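Local coordinates for alpha-glucosidase ([Eubacterium] rectale, PDB 6PNR), which probably hydrolyses alpha-glycosidic bonds of sulfoquinovosides, as a sulfoquinovosidase of glycoside hydrolase family 31, at residues L87-F92 and P206-I211; Q459-T464 and F498-T503; L506-A511 and A639-T644. One frame throughout, in Å; residues are numbered along the deposited sequence.

Interaction 1 of 3, residues L87-F92 and P206-I211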
loop_
_atom_site.group_PDB
_atom_site.type_symbol
_atom_site.label_atom_id
_atom_site.label_comp_id
_atom_site.label_asym_id
_atom_site.label_seq_id
_atom_site.Cartn_x
_atom_site.Cartn_y
_atom_site.Cartn_z
ATOM N N LEU A 87 -26.978 -3.303 -30.519
ATOM C CA LEU A 87 -26.960 -2.369 -29.399
ATOM C C LEU A 87 -27.917 -2.817 -28.309
ATOM O O LEU A 87 -29.074 -3.130 -28.592
ATOM C CB LEU A 87 -27.333 -0.953 -29.850
ATOM C CG LEU A 87 -27.475 0.090 -28.734
ATOM C CD1 LEU A 87 -26.145 0.290 -27.996
ATOM C CD2 LEU A 87 -27.984 1.406 -29.302
ATOM N N CYS A 88 -27.443 -2.819 -27.064
ATOM C CA CYS A 88 -28.296 -3.032 -25.902
ATOM C C CYS A 88 -28.035 -1.934 -24.887
ATOM O O CYS A 88 -26.876 -1.632 -24.576
ATOM C CB CYS A 88 -28.057 -4.397 -25.251
ATOM S SG CYS A 88 -28.623 -5.824 -26.215
ATOM N N THR A 89 -29.102 -1.335 -24.379
ATOM C CA THR A 89 -29.002 -0.369 -23.300
ATOM C C THR A 89 -29.758 -0.902 -22.090
ATOM O O THR A 89 -30.821 -1.517 -22.226
ATOM C CB THR A 89 -29.544 1.007 -23.707
ATOM O OG1 THR A 89 -30.930 0.904 -24.055
ATOM C CG2 THR A 89 -28.757 1.560 -24.903
ATOM N N ILE A 90 -29.184 -0.693 -20.912
ATOM C CA ILE A 90 -29.825 -1.023 -19.649
ATOM C C ILE A 90 -29.937 0.273 -18.865
ATOM O O ILE A 90 -28.922 0.828 -18.435
ATOM C CB ILE A 90 -29.037 -2.072 -18.859
ATOM C CG1 ILE A 90 -28.639 -3.228 -19.773
ATOM C CG2 ILE A 90 -29.850 -2.553 -17.665
ATOM C CD1 ILE A 90 -27.825 -4.289 -19.081
ATOM N N ASP A 91 -31.161 0.764 -18.684
ATOM C CA ASP A 91 -31.415 1.961 -17.899
ATOM C C ASP A 91 -31.804 1.539 -16.490
ATOM O O ASP A 91 -32.638 0.643 -16.319
ATOM C CB ASP A 91 -32.520 2.805 -18.543
ATOM C CG ASP A 91 -32.172 3.245 -19.962
ATOM O OD1 ASP A 91 -31.184 3.991 -20.136
ATOM O OD2 ASP A 91 -32.880 2.834 -20.911
ATOM N N PHE A 92 -31.183 2.161 -15.486
ATOM C CA PHE A 92 -31.368 1.797 -14.086
ATOM C C PHE A 92 -32.136 2.887 -13.361
ATOM O O PHE A 92 -31.750 4.060 -13.403
ATOM C CB PHE A 92 -30.027 1.576 -13.376
ATOM C CG PHE A 92 -29.253 0.407 -13.899
ATOM C CD1 PHE A 92 -29.602 -0.884 -13.542
ATOM C CD2 PHE A 92 -28.181 0.597 -14.749
ATOM C CE1 PHE A 92 -28.896 -1.958 -14.026
ATOM C CE2 PHE A 92 -27.471 -0.474 -15.237
ATOM C CZ PHE A 92 -27.826 -1.755 -14.876
ATOM N N PRO A 206 -25.742 3.908 -11.588
ATOM C CA PRO A 206 -25.520 4.583 -12.869
ATOM C C PRO A 206 -26.806 4.710 -13.665
ATOM O O PRO A 206 -27.678 3.843 -13.612
ATOM C CB PRO A 206 -24.526 3.659 -13.583
ATOM C CG PRO A 206 -24.882 2.304 -13.066
ATOM C CD PRO A 206 -25.290 2.507 -11.618
ATOM N N LYS A 207 -26.903 5.802 -14.430
ATOM C CA LYS A 207 -28.080 6.016 -15.271
ATOM C C LYS A 207 -28.286 4.867 -16.239
ATOM O O LYS A 207 -29.419 4.422 -16.455
ATOM C CB LYS A 207 -27.954 7.329 -16.050
ATOM C CG LYS A 207 -28.308 8.569 -15.254
ATOM C CD LYS A 207 -28.178 9.836 -16.107
ATOM C CE LYS A 207 -26.716 10.262 -16.296
ATOM N NZ LYS A 207 -26.067 10.708 -15.018
ATOM N N GLN A 208 -27.208 4.362 -16.825
ATOM C CA GLN A 208 -27.350 3.452 -17.949
ATOM C C GLN A 208 -26.045 2.715 -18.172
ATOM O O GLN A 208 -24.957 3.257 -17.947
ATOM C CB GLN A 208 -27.745 4.208 -19.227
ATOM C CG GLN A 208 -27.881 3.346 -20.458
ATOM C CD GLN A 208 -28.047 4.171 -21.731
ATOM O OE1 GLN A 208 -27.079 4.430 -22.455
ATOM N NE2 GLN A 208 -29.276 4.591 -22.002
ATOM N N ILE A 209 -26.168 1.470 -18.614
ATOM C CA ILE A 209 -25.049 0.710 -19.147
ATOM C C ILE A 209 -25.362 0.411 -20.604
ATOM O O ILE A 209 -26.493 0.030 -20.937
ATOM C CB ILE A 209 -24.782 -0.572 -18.335
ATOM C CG1 ILE A 209 -24.194 -0.192 -16.961
ATOM C CG2 ILE A 209 -23.851 -1.526 -19.111
ATOM C CD1 ILE A 209 -23.939 -1.360 -16.014
ATOM N N ARG A 210 -24.372 0.624 -21.466
ATOM C CA ARG A 210 -24.502 0.497 -22.907
ATOM C C ARG A 210 -23.561 -0.597 -23.386
ATOM O O ARG A 210 -22.395 -0.644 -22.975
ATOM C CB ARG A 210 -24.178 1.833 -23.577
ATOM C CG ARG A 210 -24.272 1.836 -25.068
ATOM C CD ARG A 210 -23.882 3.198 -25.607
ATOM N NE ARG A 210 -23.888 3.181 -27.055
ATOM C CZ ARG A 210 -24.918 3.583 -27.791
ATOM N NH1 ARG A 210 -26.009 4.059 -27.195
ATOM N NH2 ARG A 210 -24.847 3.522 -29.117
ATOM N N ILE A 211 -24.072 -1.498 -24.216
ATOM C CA ILE A 211 -23.293 -2.610 -24.749
ATOM C C ILE A 211 -23.524 -2.668 -26.250
ATOM O O ILE A 211 -24.671 -2.680 -26.706
ATOM C CB ILE A 211 -23.679 -3.953 -24.104
ATOM C CG1 ILE A 211 -23.652 -3.864 -22.579
ATOM C CG2 ILE A 211 -22.756 -5.047 -24.608
ATOM C CD1 ILE A 211 -24.006 -5.182 -21.881
#

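Interaction 2 of 3, residues Q459-T464 and F498-T503. With SO4 (sulfate ion), chain E.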
loop_
_atom_site.group_PDB
_atom_site.type_symbol
_atom_site.label_atom_id
_atom_site.label_comp_id
_atom_site.label_asym_id
_atom_site.label_seq_id
_atom_site.Cartn_x
_atom_site.Cartn_y
_atom_site.Cartn_z
ATOM N N GLN A 459 5.803 11.966 -18.752
ATOM C CA GLN A 459 6.641 10.809 -18.456
ATOM C C GLN A 459 7.878 11.267 -17.691
ATOM O O GLN A 459 8.298 12.419 -17.800
ATOM C CB GLN A 459 7.084 10.094 -19.737
ATOM C CG GLN A 459 6.062 9.130 -20.284
ATOM C CD GLN A 459 4.917 9.873 -20.927
ATOM O OE1 GLN A 459 5.123 10.626 -21.877
ATOM N NE2 GLN A 459 3.708 9.692 -20.395
ATOM N N SER A 460 8.467 10.350 -16.923
ATOM C CA SER A 460 9.821 10.591 -16.449
ATOM C C SER A 460 10.780 10.584 -17.631
ATOM O O SER A 460 10.512 9.988 -18.682
ATOM C CB SER A 460 10.253 9.539 -15.426
ATOM O OG SER A 460 9.500 9.643 -14.221
ATOM N N VAL A 461 11.906 11.265 -17.456
ATOM C CA VAL A 461 12.914 11.335 -18.505
ATOM C C VAL A 461 13.793 10.083 -18.466
ATOM O O VAL A 461 15.012 10.174 -18.302
ATOM C CB VAL A 461 13.747 12.627 -18.374
ATOM C CG1 VAL A 461 12.898 13.833 -18.742
ATOM C CG2 VAL A 461 14.310 12.800 -16.929
ATOM N N ASP A 462 13.202 8.903 -18.685
ATOM C CA ASP A 462 13.992 7.680 -18.635
ATOM C C ASP A 462 13.360 6.598 -19.507
ATOM O O ASP A 462 12.356 6.820 -20.198
ATOM C CB ASP A 462 14.178 7.200 -17.182
ATOM C CG ASP A 462 12.865 6.934 -16.466
ATOM O OD1 ASP A 462 11.934 6.384 -17.104
ATOM O OD2 ASP A 462 12.777 7.240 -15.242
ATOM N N PHE A 463 13.996 5.423 -19.487
ATOM C CA PHE A 463 13.596 4.244 -20.251
ATOM C C PHE A 463 12.838 3.243 -19.389
ATOM O O PHE A 463 12.841 2.044 -19.698
ATOM C CB PHE A 463 14.818 3.523 -20.841
ATOM C CG PHE A 463 15.491 4.217 -22.013
ATOM C CD1 PHE A 463 14.919 4.208 -23.270
ATOM C CD2 PHE A 463 16.742 4.797 -21.862
ATOM C CE1 PHE A 463 15.552 4.822 -24.341
ATOM C CE2 PHE A 463 17.387 5.398 -22.932
ATOM C CZ PHE A 463 16.800 5.410 -24.166
ATOM N N THR A 464 12.247 3.682 -18.284
ATOM C CA THR A 464 11.588 2.717 -17.424
ATOM C C THR A 464 10.279 2.264 -18.061
ATOM O O THR A 464 9.721 2.923 -18.951
ATOM C CB THR A 464 11.314 3.288 -16.031
ATOM O OG1 THR A 464 10.406 4.399 -16.129
ATOM C CG2 THR A 464 12.609 3.718 -15.354
ATOM N N PHE A 498 14.923 13.655 -8.370
ATOM C CA PHE A 498 15.581 12.592 -7.595
ATOM C C PHE A 498 16.709 11.908 -8.377
ATOM O O PHE A 498 16.773 10.679 -8.474
ATOM C CB PHE A 498 14.539 11.569 -7.124
ATOM C CG PHE A 498 13.380 12.186 -6.371
ATOM C CD1 PHE A 498 13.605 13.021 -5.287
ATOM C CD2 PHE A 498 12.076 11.943 -6.760
ATOM C CE1 PHE A 498 12.557 13.593 -4.591
ATOM C CE2 PHE A 498 11.013 12.524 -6.075
ATOM C CZ PHE A 498 11.252 13.349 -4.990
ATOM N N ASP A 499 17.583 12.720 -8.976
ATOM C CA ASP A 499 18.757 12.272 -9.730
ATOM C C ASP A 499 18.415 11.635 -11.071
ATOM O O ASP A 499 19.248 10.934 -11.663
ATOM C CB ASP A 499 19.616 11.300 -8.914
ATOM C CG ASP A 499 20.051 11.895 -7.587
ATOM O OD1 ASP A 499 20.488 13.069 -7.593
ATOM O OD2 ASP A 499 19.923 11.199 -6.552
ATOM N N ASN A 500 17.224 11.865 -11.587
ATOM C CA ASN A 500 16.838 11.329 -12.890
ATOM C C ASN A 500 16.820 12.475 -13.895
ATOM O O ASN A 500 15.929 13.326 -13.847
ATOM C CB ASN A 500 15.477 10.652 -12.780
ATOM C CG ASN A 500 15.122 9.841 -14.003
ATOM O OD1 ASN A 500 15.997 9.303 -14.680
ATOM N ND2 ASN A 500 13.823 9.732 -14.284
ATOM N N THR A 501 17.801 12.509 -14.798
ATOM C CA THR A 501 17.901 13.576 -15.786
ATOM C C THR A 501 17.972 12.983 -17.181
ATOM O O THR A 501 18.472 11.868 -17.373
ATOM C CB THR A 501 19.134 14.497 -15.556
ATOM O OG1 THR A 501 20.335 13.712 -15.529
ATOM C CG2 THR A 501 19.007 15.287 -14.237
ATOM N N ARG A 502 17.447 13.742 -18.145
ATOM C CA ARG A 502 17.343 13.280 -19.523
ATOM C C ARG A 502 18.716 13.167 -20.160
ATOM O O ARG A 502 19.559 14.054 -20.002
ATOM C CB ARG A 502 16.482 14.256 -20.334
ATOM C CG ARG A 502 16.296 13.873 -21.798
ATOM C CD ARG A 502 15.683 15.054 -22.574
ATOM N NE ARG A 502 14.342 15.388 -22.086
ATOM C CZ ARG A 502 13.843 16.624 -22.079
ATOM N NH1 ARG A 502 14.583 17.642 -22.501
ATOM N NH2 ARG A 502 12.613 16.854 -21.643
ATOM N N THR A 503 18.930 12.084 -20.910
ATOM C CA THR A 503 20.158 11.876 -21.675
ATOM C C THR A 503 19.911 12.060 -23.167
ATOM O O THR A 503 18.771 12.017 -23.644
ATOM C CB THR A 503 20.736 10.476 -21.457
ATOM O OG1 THR A 503 19.845 9.520 -22.032
ATOM C CG2 THR A 503 20.955 10.174 -19.952
HETATM S S SO4 E . 16.137 16.463 -6.216
HETATM O O1 SO4 E . 14.908 16.226 -6.974
HETATM O O2 SO4 E . 15.790 16.544 -4.798
HETATM O O3 SO4 E . 17.059 15.354 -6.465
HETATM O O4 SO4 E . 16.781 17.699 -6.649
HETATM O O HOH W 1 11.700 11.333 -12.968
HETATM O O HOH W 2 17.417 9.717 -19.504
HETATM O O HOH W 3 14.976 6.305 -13.782
#

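Interaction 3 of 3, residues L506-A511 and A639-T644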
loop_
_atom_site.group_PDB
_atom_site.type_symbol
_atom_site.label_atom_id
_atom_site.label_comp_id
_atom_site.label_asym_id
_atom_site.label_seq_id
_atom_site.Cartn_x
_atom_site.Cartn_y
_atom_site.Cartn_z
ATOM N N LEU A 506 18.259 8.982 -24.765
ATOM C CA LEU A 506 16.816 8.960 -24.521
ATOM C C LEU A 506 16.078 9.903 -25.461
ATOM O O LEU A 506 15.043 9.542 -26.031
ATOM C CB LEU A 506 16.514 9.334 -23.074
ATOM C CG LEU A 506 14.989 9.389 -22.902
ATOM C CD1 LEU A 506 14.395 7.971 -22.941
ATOM C CD2 LEU A 506 14.607 10.133 -21.679
ATOM N N PHE A 507 16.577 11.129 -25.617
ATOM C CA PHE A 507 15.912 12.054 -26.523
ATOM C C PHE A 507 15.846 11.473 -27.925
ATOM O O PHE A 507 14.800 11.550 -28.586
ATOM C CB PHE A 507 16.619 13.416 -26.542
ATOM C CG PHE A 507 16.028 14.373 -27.545
ATOM C CD1 PHE A 507 16.420 14.332 -28.883
ATOM C CD2 PHE A 507 15.053 15.279 -27.168
ATOM C CE1 PHE A 507 15.849 15.184 -29.826
ATOM C CE2 PHE A 507 14.479 16.136 -28.103
ATOM C CZ PHE A 507 14.881 16.087 -29.434
ATOM N N LEU A 508 16.952 10.886 -28.397
ATOM C CA LEU A 508 16.995 10.394 -29.770
ATOM C C LEU A 508 16.109 9.165 -29.961
ATOM O O LEU A 508 15.423 9.052 -30.983
ATOM C CB LEU A 508 18.438 10.096 -30.174
ATOM C CG LEU A 508 19.284 11.360 -30.366
ATOM C CD1 LEU A 508 20.748 10.988 -30.514
ATOM C CD2 LEU A 508 18.789 12.153 -31.570
ATOM N N ARG A 509 16.121 8.228 -29.006
ATOM C CA ARG A 509 15.207 7.086 -29.081
ATOM C C ARG A 509 13.753 7.540 -29.060
ATOM O O ARG A 509 12.904 6.941 -29.728
ATOM C CB ARG A 509 15.451 6.104 -27.928
ATOM C CG ARG A 509 16.684 5.217 -28.086
ATOM C CD ARG A 509 16.587 4.331 -29.343
ATOM N NE ARG A 509 17.701 3.386 -29.362
ATOM C CZ ARG A 509 18.094 2.677 -30.415
ATOM N NH1 ARG A 509 17.468 2.789 -31.580
ATOM N NH2 ARG A 509 19.130 1.850 -30.294
ATOM N N TRP A 510 13.434 8.572 -28.266
ATOM C CA TRP A 510 12.061 9.078 -28.248
ATOM C C TRP A 510 11.695 9.734 -29.575
ATOM O O TRP A 510 10.577 9.559 -30.073
ATOM C CB TRP A 510 11.880 10.072 -27.096
ATOM C CG TRP A 510 10.522 10.018 -26.384
ATOM C CD1 TRP A 510 9.284 10.201 -26.936
ATOM C CD2 TRP A 510 10.309 9.825 -24.974
ATOM N NE1 TRP A 510 8.309 10.107 -25.956
ATOM C CE2 TRP A 510 8.917 9.885 -24.745
ATOM C CE3 TRP A 510 11.165 9.581 -23.887
ATOM C CZ2 TRP A 510 8.359 9.705 -23.477
ATOM C CZ3 TRP A 510 10.612 9.406 -22.625
ATOM C CH2 TRP A 510 9.218 9.471 -22.433
ATOM N N ALA A 511 12.616 10.500 -30.161
ATOM C CA ALA A 511 12.305 11.177 -31.415
ATOM C C ALA A 511 12.088 10.183 -32.561
ATOM O O ALA A 511 11.247 10.417 -33.442
ATOM C CB ALA A 511 13.414 12.171 -31.748
ATOM N N ALA A 639 19.197 -2.272 -35.072
ATOM C CA ALA A 639 18.390 -1.155 -34.594
ATOM C C ALA A 639 19.298 -0.131 -33.915
ATOM O O ALA A 639 19.124 0.230 -32.752
ATOM C CB ALA A 639 17.293 -1.657 -33.657
ATOM N N GLU A 640 20.305 0.338 -34.648
ATOM C CA GLU A 640 21.155 1.395 -34.135
ATOM C C GLU A 640 20.343 2.682 -33.980
ATOM O O GLU A 640 19.233 2.823 -34.508
ATOM C CB GLU A 640 22.362 1.622 -35.052
ATOM C CG GLU A 640 23.186 0.363 -35.372
ATOM C CD GLU A 640 24.062 -0.128 -34.211
ATOM O OE1 GLU A 640 24.226 0.584 -33.189
ATOM O OE2 GLU A 640 24.602 -1.250 -34.333
ATOM N N LEU A 641 20.919 3.623 -33.231
ATOM C CA LEU A 641 20.297 4.917 -32.994
ATOM C C LEU A 641 19.931 5.572 -34.315
ATOM O O LEU A 641 20.786 5.747 -35.187
ATOM C CB LEU A 641 21.262 5.793 -32.196
ATOM C CG LEU A 641 20.707 6.731 -31.129
ATOM C CD1 LEU A 641 19.527 6.120 -30.407
ATOM C CD2 LEU A 641 21.809 7.059 -30.145
ATOM N N GLY A 642 18.647 5.893 -34.477
ATOM C CA GLY A 642 18.144 6.471 -35.710
ATOM C C GLY A 642 17.459 5.489 -36.639
ATOM O O GLY A 642 16.906 5.909 -37.661
ATOM N N TYR A 643 17.458 4.204 -36.314
ATOM C CA TYR A 643 16.922 3.177 -37.202
ATOM C C TYR A 643 15.820 2.419 -36.472
ATOM O O TYR A 643 15.982 1.251 -36.102
ATOM C CB TYR A 643 18.057 2.269 -37.689
ATOM C CG TYR A 643 19.044 3.059 -38.518
ATOM C CD1 TYR A 643 18.869 3.211 -39.892
ATOM C CD2 TYR A 643 20.123 3.704 -37.924
ATOM C CE1 TYR A 643 19.757 3.960 -40.650
ATOM C CE2 TYR A 643 21.013 4.452 -38.677
ATOM C CZ TYR A 643 20.825 4.576 -40.037
ATOM O OH TYR A 643 21.713 5.319 -40.786
ATOM N N THR A 644 14.692 3.099 -36.278
ATOM C CA THR A 644 13.544 2.514 -35.598
ATOM C C THR A 644 13.211 1.148 -36.196
ATOM O O THR A 644 13.215 0.995 -37.421
ATOM C CB THR A 644 12.324 3.433 -35.749
ATOM O OG1 THR A 644 12.729 4.793 -35.581
ATOM C CG2 THR A 644 11.245 3.085 -34.731
#

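Interaction 1 of 3, residues L87-F92 and P206-I211
Leu-87 CD1 sits over the centre of one face of the Arg-210 guanidinium, 3.5 Å from CZ, while at the edge of the Phe-92 ring, in its plane, Ile-209 CG1 comes to 3.7 Å from CE2. Pro-206 O is also at this ring's edge, near its plane. Both side-chain contacts belong to an antiparallel pair of neighbouring strands, 87-94 and 208-213, in the middle of an eight-stranded sheet of the N-terminal beta region. Cys-88 with Ile-211 and Ile-90 with Ile-209 are hydrogen-bonded pairs; Thr-89 with Arg-210 and Asp-91 with Gln-208 are non-hydrogen-bonded pairs. Beyond the last pair, Phe-92 N donates to Lys-207 O.

The sheet separates two chemistries. Cys-88, Ile-90, Ile-209 and Ile-211 share the buried face, where Phe-104 of strand 101-107 packs on both Ile-90 and Ile-209, and Phe-102 of the same strand meets the Phe-92 ring edge to face. Phe-92 CD2 lies 4.1 Å from Pro-206 CG. Cys-88 is joined by a disulfide to Cys-83 of the adjacent strand, bridging the hairpin 77-94.

Thr-89, Asp-91, Gln-208 and Arg-210 line the other face. Arg-210 is extended from CG to NE, its CG anti to the backbone N (chi1 180°), and the guanidinium beneath Leu-87 is held by Tyr-179 OH at NE and by a salt bridge from NH2 to Glu-212; Tyr-227 adds a cation-pi contact. Gln-208 and Asp-91 lie side by side and point the same way, with amide and carboxylate planes 52° apart. Gln-208 NE2 donates to the syn side of Asp-91 OD1 at 2.7 Å, a nearly straight bond (172°) that leaves along the plane of the amide.

Interaction 2 of 3, residues Q459-T464 and F498-T503
Val-461 packs its CG2 against the backbone of the facing loop, 3.5 Å from both Asn-500 O and Arg-502 N, while its CB lies 3.7 Å from Arg-502 CB, the two side chains crossing at about a right angle. This is the tight, buried part, with Val-461 at the centre of an inverse gamma turn. The other part is looser and watered. Asn-500 CG is anti to the backbone N (chi1 -169°), on the side of Asp-462, and ND2 donates to the anti side of Asp-462 OD2 at 2.9 Å, a bent bond (132°) tilted out of both the carboxylate and amide planes. One water links this ND2 to Ser-460 OG, itself hydrogen-bonded to Asp-467. Asp-462 OD1 accepts from Thr-464 N, an Asx turn, and from Thr-464 OG1 on the same face of the carboxylate. An alanine in place of Asp-462 would probably leave Asn-500 ND2 without its carboxylate mate and the turn to Thr-464 unfastened. Arg-502 spends its guanidinium on outside carbonyls, including Phe-532 O. Within the family 31 barrel domain, the 459-464 loop precedes helix 469-481, and Thr-503 N-caps helix 504-514, whose Leu-506 and Arg-509 pack against Phe-463.

Interaction 3 of 3, residues L506-A511 and A639-T644
Ala-639 O is gripped by both terminal nitrogens of Arg-509, end-on: NH2 donates at 2.9 Å, nearly along the C=O axis, and NH1 at 3.3 Å from above the carbonyl plane. The carbonyl oxygen lies at the edge of the guanidinium, in its plane. NH1 also makes a weak bond to Glu-640 O and a salt bridge to Glu-512, about one helical turn further along.

The carbonyls belong to a loop between strands 633-638 and 646-649 of the C-terminal domain, where Glu-640 to Tyr-643 form a type II beta turn closed by Tyr-643 N on Glu-640 O. Leu-641, at the second position of that turn, lays CD1 over one face of the guanidinium, offset toward the rim and 3.4 Å from Arg-509 NE. Its other methyl, CD2, meets Leu-508 CD1 at 4.1 Å, the two leucines crossing at about a right angle. The bend of the Arg-509 chain at chi2 (-61°) places CD 3.6 Å from Leu-641 CD1. Glu-512 also accepts from Gly-642 N through its other carboxylate oxygen, tying helix and turn together a second time.

Helix 504-514 of the barrel domain is thus joined to the C-terminal beta domain through a buried arginine, its charge probably balanced by Glu-512 and its terminal nitrogens donating to the oxygens of Ala-639 and, weakly, Glu-640.

Overall arrangement
Interactions 2 and 3 are neighbours, their centres about 16 Å apart, and helix 504-514 connects them: residues 498-503 lead into it, and residues 506-511 lie on it. They touch directly, Leu-506 CD2 lying 3.3 Å from Val-461 C and Trp-510 CH2 3.5 Å from Gln-459 CB. Through this helix the loop contact of the barrel continues into the junction with the C-terminal domain. Interaction 2 is near the active site: the Arg-502 side chain is about 9 Å from the bound aza-sugar inhibitor, and Asp-458, just before 459-464, lines its pocket. Interaction 1 lies across the chain's centre, its centre about 43 Å from that of interaction 2 and 46 Å from that of interaction 3.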